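Local coordinates for protein C-type lectin domain family 4 member F (Mus musculus, PDB 6JJJ) that serves as a receptor with affinity for galactose and fucose and could be involved in endocytosis, at residues A[36-41]-A[69-74]; A[57-62]-A[144-149]. One frame throughout, in Å; residues are numbered along the deposited sequence.

Interaction 1: residues A[36-41]-A[69-74]; sequences YYFSRD and AFLVQT
Tyr36 and Phe38, two residues apart on strand 34-38, form an aromatic cluster with Phe70 of helix 65-75, and Leu71 and Thr74 pack on it, so that this helix of the C-type lectin domain lies against the sheet. The N-to-C directions of the strand and helix segments differ by 23°, their axes 10.9 Å apart, a gap bridged by side chains. Phe70 turns its edge to Tyr36 in a T-shaped pair: CE2 of Phe70 lies over one face of the Tyr36 ring, offset toward the rim, 3.6 Å from Tyr36 CD1, with the planes at 60°. The same Phe70 CE2 sits at the edge of Phe38, in its ring plane, 3.9 Å from Phe38 CZ. Phe70 leaves the helix toward the strand, and CG lies anti to the backbone N (chi1 170°); its ring also stacks on Phe31. Leu71 brings CD1 to 3.7 Å from Phe38 CE2. Against Phe38 the methyl of Thr74 makes a CH-pi contact, CG2 standing over the ring centre, 3.3 Å from the centroid. Beyond the cluster, Tyr36 OH is hydrogen-bonded to Glu67, and Arg40 of a neighbouring subunit packs on Phe70 and hydrogen-bonds through NH1 to Gln73 OE1. While CG2 covers Phe38, Thr74 OG1 donates to Phe70 O at 2.9 Å, from the opposite face of that carbonyl to Thr74 N.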
ATOM      1  N   TYR A  36     -12.373   0.520  -1.228  1.00 82.00           N
ATOM      2  CA  TYR A  36     -13.150  -0.528  -1.870  1.00 84.11           C
ATOM      3  C   TYR A  36     -12.345  -1.817  -1.903  1.00 81.65           C
ATOM      4  O   TYR A  36     -11.127  -1.795  -2.110  1.00 82.14           O
ATOM      5  CB  TYR A  36     -13.543  -0.131  -3.293  1.00 93.20           C
ATOM      6  CG  TYR A  36     -14.408   1.101  -3.371  1.00 97.30           C
ATOM      7  CD1 TYR A  36     -13.861   2.372  -3.248  1.00 97.74           C
ATOM      8  CD2 TYR A  36     -15.775   0.993  -3.578  1.00 97.31           C
ATOM      9  CE1 TYR A  36     -14.657   3.498  -3.326  1.00 97.04           C
ATOM     10  CE2 TYR A  36     -16.574   2.112  -3.658  1.00 95.87           C
ATOM     11  CZ  TYR A  36     -16.015   3.359  -3.532  1.00 96.55           C
ATOM     12  OH  TYR A  36     -16.824   4.468  -3.614  1.00 96.34           O
ATOM     13  N   TYR A  37     -13.030  -2.939  -1.685  1.00 75.83           N
ATOM     14  CA  TYR A  37     -12.419  -4.262  -1.736  1.00 79.29           C
ATOM     15  C   TYR A  37     -13.146  -5.111  -2.770  1.00 80.10           C
ATOM     16  O   TYR A  37     -14.349  -5.360  -2.636  1.00 76.53           O
ATOM     17  CB  TYR A  37     -12.460  -4.938  -0.364  1.00 84.35           C
ATOM     18  CG  TYR A  37     -11.947  -6.358  -0.367  1.00 88.49           C
ATOM     19  CD1 TYR A  37     -10.599  -6.635  -0.184  1.00 89.89           C
ATOM     20  CD2 TYR A  37     -12.815  -7.425  -0.554  1.00 88.26           C
ATOM     21  CE1 TYR A  37     -10.129  -7.938  -0.189  1.00 91.38           C
ATOM     22  CE2 TYR A  37     -12.356  -8.725  -0.558  1.00 88.27           C
ATOM     23  CZ  TYR A  37     -11.013  -8.977  -0.377  1.00 89.29           C
ATOM     24  OH  TYR A  37     -10.560 -10.278  -0.384  1.00 89.44           O
ATOM     25  N   PHE A  38     -12.415  -5.567  -3.782  1.00 82.66           N
ATOM     26  CA  PHE A  38     -12.955  -6.445  -4.814  1.00 93.43           C
ATOM     27  C   PHE A  38     -12.555  -7.876  -4.477  1.00111.51           C
ATOM     28  O   PHE A  38     -11.362  -8.196  -4.423  1.00114.19           O
ATOM     29  CB  PHE A  38     -12.457  -6.025  -6.196  1.00 86.58           C
ATOM     30  CG  PHE A  38     -12.878  -4.636  -6.579  1.00 82.06           C
ATOM     31  CD1 PHE A  38     -12.170  -3.537  -6.118  1.00 77.30           C
ATOM     32  CD2 PHE A  38     -13.993  -4.423  -7.372  1.00 80.81           C
ATOM     33  CE1 PHE A  38     -12.560  -2.252  -6.450  1.00 76.88           C
ATOM     34  CE2 PHE A  38     -14.385  -3.139  -7.710  1.00 83.01           C
ATOM     35  CZ  PHE A  38     -13.669  -2.054  -7.252  1.00 81.59           C
ATOM     36  N   SER A  39     -13.549  -8.724  -4.227  1.00 73.87           N
ATOM     37  CA  SER A  39     -13.283 -10.025  -3.636  1.00 86.34           C
ATOM     38  C   SER A  39     -12.575 -10.941  -4.632  1.00 88.46           C
ATOM     39  O   SER A  39     -12.663 -10.778  -5.855  1.00 91.65           O
ATOM     40  CB  SER A  39     -14.582 -10.675  -3.156  1.00 93.84           C
ATOM     41  OG  SER A  39     -15.431 -10.992  -4.245  1.00 98.57           O
ATOM     42  N   ARG A  40     -11.847 -11.914  -4.081  1.00125.25           N
ATOM     43  CA  ARG A  40     -11.201 -12.952  -4.873  1.00120.56           C
ATOM     44  C   ARG A  40     -11.980 -14.261  -4.870  1.00106.74           C
ATOM     45  O   ARG A  40     -11.778 -15.088  -5.766  1.00 93.10           O
ATOM     46  CB  ARG A  40      -9.775 -13.195  -4.357  1.00128.72           C
ATOM     47  CG  ARG A  40      -9.684 -13.722  -2.935  1.00140.10           C
ATOM     48  CD  ARG A  40      -8.238 -13.727  -2.432  1.00150.87           C
ATOM     49  NE  ARG A  40      -7.990 -12.690  -1.431  1.00159.01           N
ATOM     50  CZ  ARG A  40      -8.179 -12.851  -0.125  1.00163.99           C
ATOM     51  NH1 ARG A  40      -8.618 -14.010   0.346  1.00167.63           N
ATOM     52  NH2 ARG A  40      -7.927 -11.854   0.713  1.00163.84           N
ATOM     53  N   ASP A  41     -12.870 -14.452  -3.900  1.00114.59           N
ATOM     54  CA  ASP A  41     -13.775 -15.591  -3.842  1.00111.94           C
ATOM     55  C   ASP A  41     -15.155 -15.159  -4.332  1.00102.96           C
ATOM     56  O   ASP A  41     -15.417 -13.977  -4.565  1.00 96.37           O
ATOM     57  CB  ASP A  41     -13.842 -16.133  -2.409  1.00118.80           C
ATOM     58  CG  ASP A  41     -14.426 -17.532  -2.329  1.00121.37           C
ATOM     59  OD1 ASP A  41     -14.665 -18.155  -3.386  1.00122.58           O
ATOM     60  OD2 ASP A  41     -14.643 -18.009  -1.196  1.00121.64           O
ATOM     61  N   ALA A  69     -18.339   4.294 -12.505  1.00 99.21           N
ATOM     62  CA  ALA A  69     -17.278   4.063 -13.478  1.00111.26           C
ATOM     63  C   ALA A  69     -16.100   3.359 -12.821  1.00110.94           C
ATOM     64  O   ALA A  69     -15.604   2.349 -13.332  1.00114.25           O
ATOM     65  CB  ALA A  69     -16.836   5.387 -14.104  1.00118.12           C
ATOM     66  N   PHE A  70     -15.670   3.852 -11.658  1.00118.62           N
ATOM     67  CA  PHE A  70     -14.583   3.209 -10.932  1.00109.99           C
ATOM     68  C   PHE A  70     -14.849   1.719 -10.770  1.00114.02           C
ATOM     69  O   PHE A  70     -13.990   0.883 -11.077  1.00115.03           O
ATOM     70  CB  PHE A  70     -14.402   3.874  -9.569  1.00 97.97           C
ATOM     71  CG  PHE A  70     -13.471   3.136  -8.666  1.00 91.82           C
ATOM     72  CD1 PHE A  70     -12.113   3.107  -8.929  1.00 93.57           C
ATOM     73  CD2 PHE A  70     -13.952   2.461  -7.559  1.00 90.46           C
ATOM     74  CE1 PHE A  70     -11.250   2.422  -8.099  1.00 95.48           C
ATOM     75  CE2 PHE A  70     -13.095   1.774  -6.724  1.00 93.13           C
ATOM     76  CZ  PHE A  70     -11.742   1.755  -6.993  1.00 95.25           C
ATOM     77  N   LEU A  71     -16.044   1.367 -10.298  1.00149.75           N
ATOM     78  CA  LEU A  71     -16.419  -0.037 -10.188  1.00147.10           C
ATOM     79  C   LEU A  71     -16.308  -0.729 -11.542  1.00159.49           C
ATOM     80  O   LEU A  71     -15.602  -1.733 -11.688  1.00160.58           O
ATOM     81  CB  LEU A  71     -17.839  -0.163  -9.638  1.00135.40           C
ATOM     82  CG  LEU A  71     -18.079   0.040  -8.141  1.00129.19           C
ATOM     83  CD1 LEU A  71     -17.329  -0.996  -7.312  1.00118.80           C
ATOM     84  CD2 LEU A  71     -17.708   1.452  -7.709  1.00129.62           C
ATOM     85  N   VAL A  72     -17.004  -0.195 -12.550  1.00111.94           N
ATOM     86  CA  VAL A  72     -17.117  -0.875 -13.838  1.00118.20           C
ATOM     87  C   VAL A  72     -15.742  -1.236 -14.386  1.00113.18           C
ATOM     88  O   VAL A  72     -15.508  -2.372 -14.814  1.00118.13           O
ATOM     89  CB  VAL A  72     -17.915  -0.011 -14.833  1.00123.41           C
ATOM     90  CG1 VAL A  72     -17.784  -0.561 -16.243  1.00126.48           C
ATOM     91  CG2 VAL A  72     -19.380   0.054 -14.421  1.00124.16           C
ATOM     92  N   GLN A  73     -14.807  -0.277 -14.393  1.00140.54           N
ATOM     93  CA  GLN A  73     -13.507  -0.573 -14.985  1.00131.67           C
ATOM     94  C   GLN A  73     -12.676  -1.512 -14.116  1.00132.14           C
ATOM     95  O   GLN A  73     -11.746  -2.148 -14.627  1.00131.44           O
ATOM     96  CB  GLN A  73     -12.694   0.701 -15.234  1.00126.78           C
ATOM     97  CG  GLN A  73     -13.413   2.010 -15.001  1.00126.92           C
ATOM     98  CD  GLN A  73     -12.694   3.185 -15.633  1.00127.04           C
ATOM     99  OE1 GLN A  73     -12.050   3.981 -14.947  1.00123.23           O
ATOM    100  NE2 GLN A  73     -12.801   3.303 -16.952  1.00130.46           N
ATOM    101  N   THR A  74     -12.974  -1.601 -12.820  1.00167.15           N
ATOM    102  CA  THR A  74     -12.375  -2.621 -11.970  1.00175.30           C
ATOM    103  C   THR A  74     -13.141  -3.935 -12.028  1.00183.50           C
ATOM    104  O   THR A  74     -12.563  -4.990 -11.738  1.00180.92           O
ATOM    105  CB  THR A  74     -12.307  -2.143 -10.516  1.00168.57           C
ATOM    106  OG1 THR A  74     -11.714  -0.840 -10.466  1.00165.65           O
ATOM    107  CG2 THR A  74     -11.473  -3.106  -9.679  1.00165.52           C
TER

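Interaction 2: residues A[57-62]-A[144-149]; sequences AHLASV and YPWVCK
Lys149 lays its aliphatic chain over the backbone of Ala60 and Ser61, with CB 3.7 Å from Ala60 CA and CE 3.8 Å from Ser61 N. CG is anti to the backbone N, and a bend at chi3 (85°) turns CE aside from the extended course; the ammonium beyond it forms a salt bridge with Glu67. The backbones themselves pair in antiparallel fashion. His58 and Lys149 make a hydrogen-bonded pair, with His58 N to Lys149 O at 3.2 Å and Lys149 N to His58 O at 2.6 Å, the latter nearly along the C=O axis. Leu59 is paired with Cys148 in the adjoining non-hydrogen-bonded pair, where the two side chains diverge, and Ala60 N then reaches Val147 O at 2.8 Å, tilted 30° from the carbonyl plane. Apolar contacts flank these bonds. Ala60 CB meets the CG1 branch of Val147 at 3.7 Å. Leu59 crosses Trp146 at about a right angle, its CD2 branch 3.7 Å from Trp146 CB and oblique to the indole; Leu59 also touches Trp45 and Cys52 of helix 45-54. Ala57 CB lies 3.9 Å from Cys148 CB, while Cys148 SG is joined to Cys52 by a disulfide, tying the strand covalently to that helix. Strand 58-59 thus pairs at the outside of the sheet with the last strand, 147-151, whose disulfide to helix 45-54 is a hallmark of the C-type lectin fold.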
ATOM      1  N   ALA A  57     -17.286  -2.907   6.907  1.00 92.22           N
ATOM      2  CA  ALA A  57     -17.696  -2.307   5.651  1.00 99.91           C
ATOM      3  C   ALA A  57     -19.088  -2.809   5.286  1.00107.79           C
ATOM      4  O   ALA A  57     -19.668  -3.659   5.968  1.00113.80           O
ATOM      5  CB  ALA A  57     -16.692  -2.633   4.537  1.00 97.04           C
ATOM      6  N   HIS A  58     -19.612  -2.283   4.182  1.00103.85           N
ATOM      7  CA  HIS A  58     -20.862  -2.747   3.597  1.00106.91           C
ATOM      8  C   HIS A  58     -20.680  -2.859   2.090  1.00103.90           C
ATOM      9  O   HIS A  58     -19.749  -2.293   1.513  1.00104.44           O
ATOM     10  CB  HIS A  58     -22.030  -1.804   3.925  1.00118.29           C
ATOM     11  CG  HIS A  58     -22.459  -1.852   5.359  1.00131.82           C
ATOM     12  ND1 HIS A  58     -22.914  -0.745   6.042  1.00137.59           N
ATOM     13  CD2 HIS A  58     -22.512  -2.882   6.237  1.00137.19           C
ATOM     14  CE1 HIS A  58     -23.225  -1.089   7.278  1.00138.04           C
ATOM     15  NE2 HIS A  58     -22.989  -2.380   7.423  1.00137.10           N
ATOM     16  N   LEU A  59     -21.586  -3.598   1.456  1.00102.84           N
ATOM     17  CA  LEU A  59     -21.553  -3.742   0.006  1.00 96.07           C
ATOM     18  C   LEU A  59     -21.689  -2.377  -0.656  1.00 90.27           C
ATOM     19  O   LEU A  59     -22.598  -1.607  -0.334  1.00 87.08           O
ATOM     20  CB  LEU A  59     -22.671  -4.673  -0.449  1.00 93.04           C
ATOM     21  CG  LEU A  59     -22.498  -6.140  -0.050  1.00 85.98           C
ATOM     22  CD1 LEU A  59     -23.791  -6.916  -0.253  1.00 84.29           C
ATOM     23  CD2 LEU A  59     -21.362  -6.783  -0.831  1.00 83.63           C
ATOM     24  N   ALA A  60     -20.780  -2.087  -1.587  1.00 84.66           N
ATOM     25  CA  ALA A  60     -20.629  -0.741  -2.123  1.00 90.78           C
ATOM     26  C   ALA A  60     -21.966  -0.150  -2.553  1.00 97.43           C
ATOM     27  O   ALA A  60     -22.891  -0.862  -2.953  1.00 99.03           O
ATOM     28  CB  ALA A  60     -19.665  -0.761  -3.313  1.00 87.92           C
ATOM     29  N   SER A  61     -22.043   1.178  -2.482  1.00108.51           N
ATOM     30  CA  SER A  61     -23.182   1.965  -2.939  1.00116.42           C
ATOM     31  C   SER A  61     -22.731   2.887  -4.068  1.00123.90           C
ATOM     32  O   SER A  61     -21.571   2.865  -4.488  1.00133.41           O
ATOM     33  CB  SER A  61     -23.781   2.776  -1.785  1.00119.72           C
ATOM     34  OG  SER A  61     -23.947   1.974  -0.629  1.00122.62           O
ATOM     35  N   VAL A  62     -23.650   3.721  -4.552  1.00140.54           N
ATOM     36  CA  VAL A  62     -23.337   4.722  -5.570  1.00139.62           C
ATOM     37  C   VAL A  62     -23.978   6.048  -5.167  1.00148.37           C
ATOM     38  O   VAL A  62     -25.159   6.291  -5.440  1.00145.17           O
ATOM     39  CB  VAL A  62     -23.786   4.290  -6.974  1.00121.72           C
ATOM     40  CG1 VAL A  62     -22.964   3.098  -7.456  1.00119.16           C
ATOM     41  CG2 VAL A  62     -25.271   3.948  -6.987  1.00120.91           C
ATOM     42  N   TYR A 144     -22.041 -14.972  -6.423  1.00 98.37           N
ATOM     43  CA  TYR A 144     -21.200 -14.073  -7.193  1.00 93.44           C
ATOM     44  C   TYR A 144     -20.117 -13.485  -6.299  1.00 92.05           C
ATOM     45  O   TYR A 144     -20.215 -13.540  -5.069  1.00 91.22           O
ATOM     46  CB  TYR A 144     -22.012 -12.921  -7.799  1.00 99.26           C
ATOM     47  CG  TYR A 144     -22.933 -13.325  -8.921  1.00103.13           C
ATOM     48  CD1 TYR A 144     -22.479 -13.384 -10.232  1.00108.83           C
ATOM     49  CD2 TYR A 144     -24.262 -13.636  -8.673  1.00107.05           C
ATOM     50  CE1 TYR A 144     -23.320 -13.749 -11.260  1.00117.65           C
ATOM     51  CE2 TYR A 144     -25.108 -14.002  -9.694  1.00113.77           C
ATOM     52  CZ  TYR A 144     -24.635 -14.056 -10.985  1.00119.60           C
ATOM     53  OH  TYR A 144     -25.484 -14.420 -12.004  1.00122.56           O
ATOM     54  N   PRO A 145     -19.064 -12.911  -6.883  1.00 86.13           N
ATOM     55  CA  PRO A 145     -18.154 -12.071  -6.085  1.00 86.89           C
ATOM     56  C   PRO A 145     -18.843 -10.768  -5.709  1.00 88.27           C
ATOM     57  O   PRO A 145     -20.013 -10.570  -6.051  1.00 91.68           O
ATOM     58  CB  PRO A 145     -16.955 -11.853  -7.014  1.00 90.99           C
ATOM     59  CG  PRO A 145     -17.512 -12.031  -8.396  1.00 92.18           C
ATOM     60  CD  PRO A 145     -18.638 -13.033  -8.290  1.00 90.10           C
ATOM     61  N   TRP A 146     -18.146  -9.870  -5.019  1.00 88.31           N
ATOM     62  CA  TRP A 146     -18.789  -8.677  -4.487  1.00 88.68           C
ATOM     63  C   TRP A 146     -17.769  -7.557  -4.335  1.00 88.61           C
ATOM     64  O   TRP A 146     -16.580  -7.724  -4.611  1.00 87.30           O
ATOM     65  CB  TRP A 146     -19.441  -8.966  -3.134  1.00 88.39           C
ATOM     66  CG  TRP A 146     -18.431  -9.303  -2.074  1.00 88.09           C
ATOM     67  CD1 TRP A 146     -17.812  -8.432  -1.225  1.00 85.48           C
ATOM     68  CD2 TRP A 146     -17.913 -10.600  -1.763  1.00 87.75           C
ATOM     69  NE1 TRP A 146     -16.948  -9.109  -0.399  1.00 85.13           N
ATOM     70  CE2 TRP A 146     -16.991 -10.442  -0.711  1.00 86.57           C
ATOM     71  CE3 TRP A 146     -18.142 -11.883  -2.271  1.00 90.31           C
ATOM     72  CZ2 TRP A 146     -16.300 -11.517  -0.157  1.00 86.67           C
ATOM     73  CZ3 TRP A 146     -17.456 -12.949  -1.719  1.00 90.22           C
ATOM     74  CH2 TRP A 146     -16.545 -12.760  -0.675  1.00 88.42           C
ATOM     75  N   VAL A 147     -18.251  -6.401  -3.884  1.00 92.71           N
ATOM     76  CA  VAL A 147     -17.400  -5.254  -3.584  1.00 94.70           C
ATOM     77  C   VAL A 147     -17.886  -4.608  -2.291  1.00 94.21           C
ATOM     78  O   VAL A 147     -19.071  -4.283  -2.158  1.00 97.58           O
ATOM     79  CB  VAL A 147     -17.394  -4.243  -4.750  1.00 93.80           C
ATOM     80  CG1 VAL A 147     -18.819  -3.863  -5.129  1.00 92.79           C
ATOM     81  CG2 VAL A 147     -16.569  -3.022  -4.393  1.00 93.57           C
ATOM     82  N   CYS A 148     -16.968  -4.409  -1.349  1.00 75.40           N
ATOM     83  CA  CYS A 148     -17.258  -3.715  -0.101  1.00 82.01           C
ATOM     84  C   CYS A 148     -16.822  -2.258  -0.198  1.00 87.02           C
ATOM     85  O   CYS A 148     -15.912  -1.916  -0.956  1.00 87.56           O
ATOM     86  CB  CYS A 148     -16.540  -4.371   1.084  1.00 88.53           C
ATOM     87  SG  CYS A 148     -16.756  -6.161   1.291  1.00 94.09           S
ATOM     88  N   LYS A 149     -17.471  -1.398   0.589  1.00101.47           N
ATOM     89  CA  LYS A 149     -17.088   0.007   0.682  1.00101.00           C
ATOM     90  C   LYS A 149     -16.905   0.399   2.142  1.00100.46           C
ATOM     91  O   LYS A 149     -17.669  -0.026   3.013  1.00 99.00           O
ATOM     92  CB  LYS A 149     -18.125   0.936   0.024  1.00 97.93           C
ATOM     93  CG  LYS A 149     -17.750   2.416   0.098  1.00 94.86           C
ATOM     94  CD  LYS A 149     -18.410   3.243  -0.998  1.00 95.39           C
ATOM     95  CE  LYS A 149     -19.816   3.687  -0.618  1.00 94.85           C
ATOM     96  NZ  LYS A 149     -20.388   4.625  -1.629  1.00 93.99           N
TER

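How the interactions relate
Strand 147-151 lies between strand 34-38 of interaction 1 and strand 58-59 of interaction 2, so the two contacts, centres about 8 Å apart, both reach the same antiparallel sheet. They are joined directly: Tyr37 O is 3.1 Å from Cys148 N, and Ser39 OG 3.0 Å from Trp146 N, both probable hydrogen bonds. Side chains connect as well, since Phe38 and Leu71 both touch Val147, and OE2 of Glu67, from the helix of interaction 1, is hydrogen-bonded to Tyr36 OH and salt-bridged to Lys149 NZ. Neither contact contributes a calcium ligand; those, including Glu126, Asn136 and Asp137, come from other parts of the domain, so both contacts belong to its scaffold.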